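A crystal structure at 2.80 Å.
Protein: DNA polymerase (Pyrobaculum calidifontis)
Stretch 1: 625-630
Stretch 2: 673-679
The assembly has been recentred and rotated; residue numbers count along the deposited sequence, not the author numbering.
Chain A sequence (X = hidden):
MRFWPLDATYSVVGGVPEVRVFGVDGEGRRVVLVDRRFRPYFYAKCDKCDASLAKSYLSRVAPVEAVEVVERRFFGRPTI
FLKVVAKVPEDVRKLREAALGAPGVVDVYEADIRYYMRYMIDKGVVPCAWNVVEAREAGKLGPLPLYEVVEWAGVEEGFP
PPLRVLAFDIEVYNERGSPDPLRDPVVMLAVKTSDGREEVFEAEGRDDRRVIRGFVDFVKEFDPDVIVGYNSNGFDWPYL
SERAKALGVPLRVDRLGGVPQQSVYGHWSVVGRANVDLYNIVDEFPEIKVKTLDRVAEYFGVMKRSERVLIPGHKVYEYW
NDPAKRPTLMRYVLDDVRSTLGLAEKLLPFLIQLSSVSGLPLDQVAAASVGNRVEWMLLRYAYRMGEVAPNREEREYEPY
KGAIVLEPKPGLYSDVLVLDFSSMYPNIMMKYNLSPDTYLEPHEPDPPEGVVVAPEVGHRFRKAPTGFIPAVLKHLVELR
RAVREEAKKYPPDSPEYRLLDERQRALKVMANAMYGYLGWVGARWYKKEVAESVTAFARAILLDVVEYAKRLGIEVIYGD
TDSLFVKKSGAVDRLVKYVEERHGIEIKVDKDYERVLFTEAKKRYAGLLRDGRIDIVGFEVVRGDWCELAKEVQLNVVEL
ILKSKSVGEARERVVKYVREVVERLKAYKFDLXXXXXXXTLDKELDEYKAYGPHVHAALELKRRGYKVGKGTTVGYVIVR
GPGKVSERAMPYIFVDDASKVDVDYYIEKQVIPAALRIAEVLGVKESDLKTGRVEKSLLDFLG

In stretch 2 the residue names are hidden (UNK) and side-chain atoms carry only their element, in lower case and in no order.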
# COMPACT_ATOMS: atom_id res chain seq x y z
N ASP A 625 -20.96 -1.03 10.91
CA ASP A 625 -22.00 -0.08 10.56
C ASP A 625 -22.46 0.68 11.79
O ASP A 625 -23.66 0.85 12.03
CB ASP A 625 -23.18 -0.80 9.88
CG ASP A 625 -23.79 -1.87 10.76
OD1 ASP A 625 -23.11 -2.30 11.72
OD2 ASP A 625 -24.94 -2.30 10.49
N TRP A 626 -21.49 1.15 12.58
CA TRP A 626 -21.80 1.93 13.76
C TRP A 626 -21.88 3.41 13.43
O TRP A 626 -21.53 3.86 12.34
CB TRP A 626 -20.76 1.73 14.86
CG TRP A 626 -20.73 0.38 15.47
CD1 TRP A 626 -21.73 -0.55 15.47
CD2 TRP A 626 -19.68 -0.14 16.28
NE1 TRP A 626 -21.33 -1.66 16.18
CE2 TRP A 626 -20.08 -1.43 16.70
CE3 TRP A 626 -18.43 0.34 16.68
CZ2 TRP A 626 -19.27 -2.24 17.50
CZ3 TRP A 626 -17.64 -0.46 17.47
CH2 TRP A 626 -18.05 -1.74 17.87
N CYS A 627 -22.39 4.18 14.40
CA CYS A 627 -22.30 5.62 14.36
C CYS A 627 -20.95 6.07 14.92
O CYS A 627 -20.20 5.29 15.52
CB CYS A 627 -23.44 6.26 15.15
SG CYS A 627 -23.41 5.89 16.92
N GLU A 628 -20.64 7.36 14.73
CA GLU A 628 -19.35 7.87 15.18
C GLU A 628 -19.28 8.03 16.69
O GLU A 628 -18.17 8.14 17.23
CB GLU A 628 -19.05 9.21 14.49
CG GLU A 628 -18.98 9.10 12.98
CD GLU A 628 -17.85 8.19 12.52
OE1 GLU A 628 -16.76 8.23 13.13
OE2 GLU A 628 -18.05 7.44 11.54
N LEU A 629 -20.41 8.03 17.39
CA LEU A 629 -20.38 7.99 18.85
C LEU A 629 -19.96 6.61 19.34
O LEU A 629 -19.20 6.50 20.31
CB LEU A 629 -21.73 8.39 19.42
CG LEU A 629 -21.85 8.34 20.94
CD1 LEU A 629 -20.81 9.24 21.59
CD2 LEU A 629 -23.25 8.73 21.39
N ALA A 630 -20.46 5.56 18.70
CA ALA A 630 -20.04 4.20 19.05
C ALA A 630 -18.55 4.01 18.83
O ALA A 630 -17.88 3.31 19.60
CB ALA A 630 -20.84 3.18 18.25
N UNK A 673 -24.07 15.33 15.03
CA UNK A 673 -23.11 14.71 14.12
C UNK A 673 -22.66 13.34 14.62
O UNK A 673 -22.43 12.42 13.82
o UNK A 673 -21.61 17.95 13.49
o UNK A 673 -23.20 16.91 12.39
c UNK A 673 -21.90 15.62 13.92
c UNK A 673 -22.26 16.92 13.22
N UNK A 674 -22.51 13.19 15.93
CA UNK A 674 -22.04 11.92 16.49
C UNK A 674 -23.07 10.80 16.36
O UNK A 674 -22.72 9.63 16.53
c UNK A 674 -20.59 13.17 18.15
o UNK A 674 -20.75 14.02 19.05
c UNK A 674 -21.66 12.11 17.96
o UNK A 674 -19.59 13.16 17.40
N UNK A 675 -24.33 11.13 16.06
CA UNK A 675 -25.38 10.13 15.96
C UNK A 675 -25.62 9.62 14.55
O UNK A 675 -26.37 8.65 14.38
c UNK A 675 -26.69 10.69 16.53
c UNK A 675 -28.08 11.42 18.48
c UNK A 675 -26.67 11.15 17.99
c UNK A 675 -25.97 10.13 18.87
N UNK A 676 -25.01 10.23 13.53
CA UNK A 676 -25.23 9.80 12.15
C UNK A 676 -24.55 8.46 11.90
O UNK A 676 -23.42 8.21 12.35
c UNK A 676 -25.74 12.02 11.05
c UNK A 676 -25.68 13.04 12.14
c UNK A 676 -24.74 10.87 11.16
c UNK A 676 -24.48 10.28 9.78
N UNK A 677 -25.24 7.58 11.18
CA UNK A 677 -24.74 6.26 10.80
C UNK A 677 -24.56 6.24 9.29
O UNK A 677 -25.52 6.45 8.54
c UNK A 677 -25.13 3.78 10.94
c UNK A 677 -25.71 5.15 11.25
c UNK A 677 -27.13 4.39 13.23
c UNK A 677 -26.01 5.28 12.75
N UNK A 678 -23.33 6.00 8.84
CA UNK A 678 -23.01 6.02 7.42
C UNK A 678 -23.17 4.65 6.78
O UNK A 678 -22.91 3.61 7.40
c UNK A 678 -21.07 10.09 8.06
c UNK A 678 -21.35 11.45 7.94
c UNK A 678 -22.30 11.82 7.03
c UNK A 678 -21.73 9.11 7.29
c UNK A 678 -20.28 8.09 8.65
c UNK A 678 -21.20 7.84 7.68
c UNK A 678 -21.58 6.50 7.15
c UNK A 678 -22.97 10.87 6.25
c UNK A 678 -22.70 9.52 6.37
n UNK A 678 -20.19 9.44 8.88
N UNK A 679 -23.59 4.65 5.52
CA UNK A 679 -23.49 3.49 4.65
C UNK A 679 -23.35 4.01 3.22
O UNK A 679 -24.03 4.96 2.84
c UNK A 679 -22.67 -0.71 4.29
c UNK A 679 -23.22 0.51 5.02
n UNK A 679 -21.96 -0.35 3.03
c UNK A 679 -24.68 2.54 4.78
c UNK A 679 -24.39 1.14 4.26

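Position 673 carries two side-chain carbons, the second holding two oxygens: a short carboxylate. Its end leads away from stretch 1, and nothing there lies within contact range. This is Asp673.

Position 674 repeats that pattern of two carbons and two oxygens, but here the residue meets its neighbour. Its backbone O accepts a hydrogen bond from Leu629 N at 2.9 Å, and its CB lies 4.0 Å from Leu629 CB. The carboxylate identifies Asp674, though the bond is made by the main chain.

Position 675 has four carbons, forked at the second. Its CA-to-CB bond points away from stretch 1, yet the end of the side chain comes nearer, bringing one terminal methyl to Leu629. The fork makes it Leu675, and its CD2 sits 4.0 Å from Leu629 CD2, an apolar contact between two buried residues.

Position 676 also has four carbons, now forked at the first, with one arm two carbons long. Its CA-to-CB bond points away, and the side chain makes no contact with stretch 1; the backbone does the touching, its O lying 3.4 Å from Cys627 CB and receiving a CA-H...O contact from Cys627 CA at 3.5 Å. The branching gives Ile676, whose N makes a weak bond back to Asp673 O at 3.4 Å.

Position 677 shows the same four carbons forked at the first, but here the CA-to-CB bond points sideways and the side chain reaches stretch 1 itself. It is Ile677. Its CG1 packs 3.7 Å from Cys627 CB, while its CG2 lies 3.5 Å from Asp625 O and 3.9 Å from Trp626 O.

Position 678 has one carbon leading to fused five- and six-membered rings holding eight carbons and one nitrogen, which only tryptophan provides. In Trp678 the ring end comes nearer than the CA-to-CB direction suggests, and CD1 lies 3.7 Å from Glu628 OE2, with the oxygen at the ring edge, near its plane.

Position 679 has four carbons in a row ending in nitrogen, a flexible amine chain, bent at chi2 and chi4, with no contact to stretch 1 within 4.5 Å: Lys679.

The two segments run nearly antiparallel, and a helix start is fitted against a turn. Cys627 serves twice: its SG caps the helix by accepting from Ala630 N at 3.5 Å, while its CB faces the carbonyls of 674 to 676 and the Ile677 side chain. Leu629 N, in the first turn of the helix, gives its hydrogen to Asp674 O. The rule to read here is that backbone carbonyls meet the helix start, while aliphatic side chains fill the space alongside.

Stretch 2 673-679: DDLIIWK
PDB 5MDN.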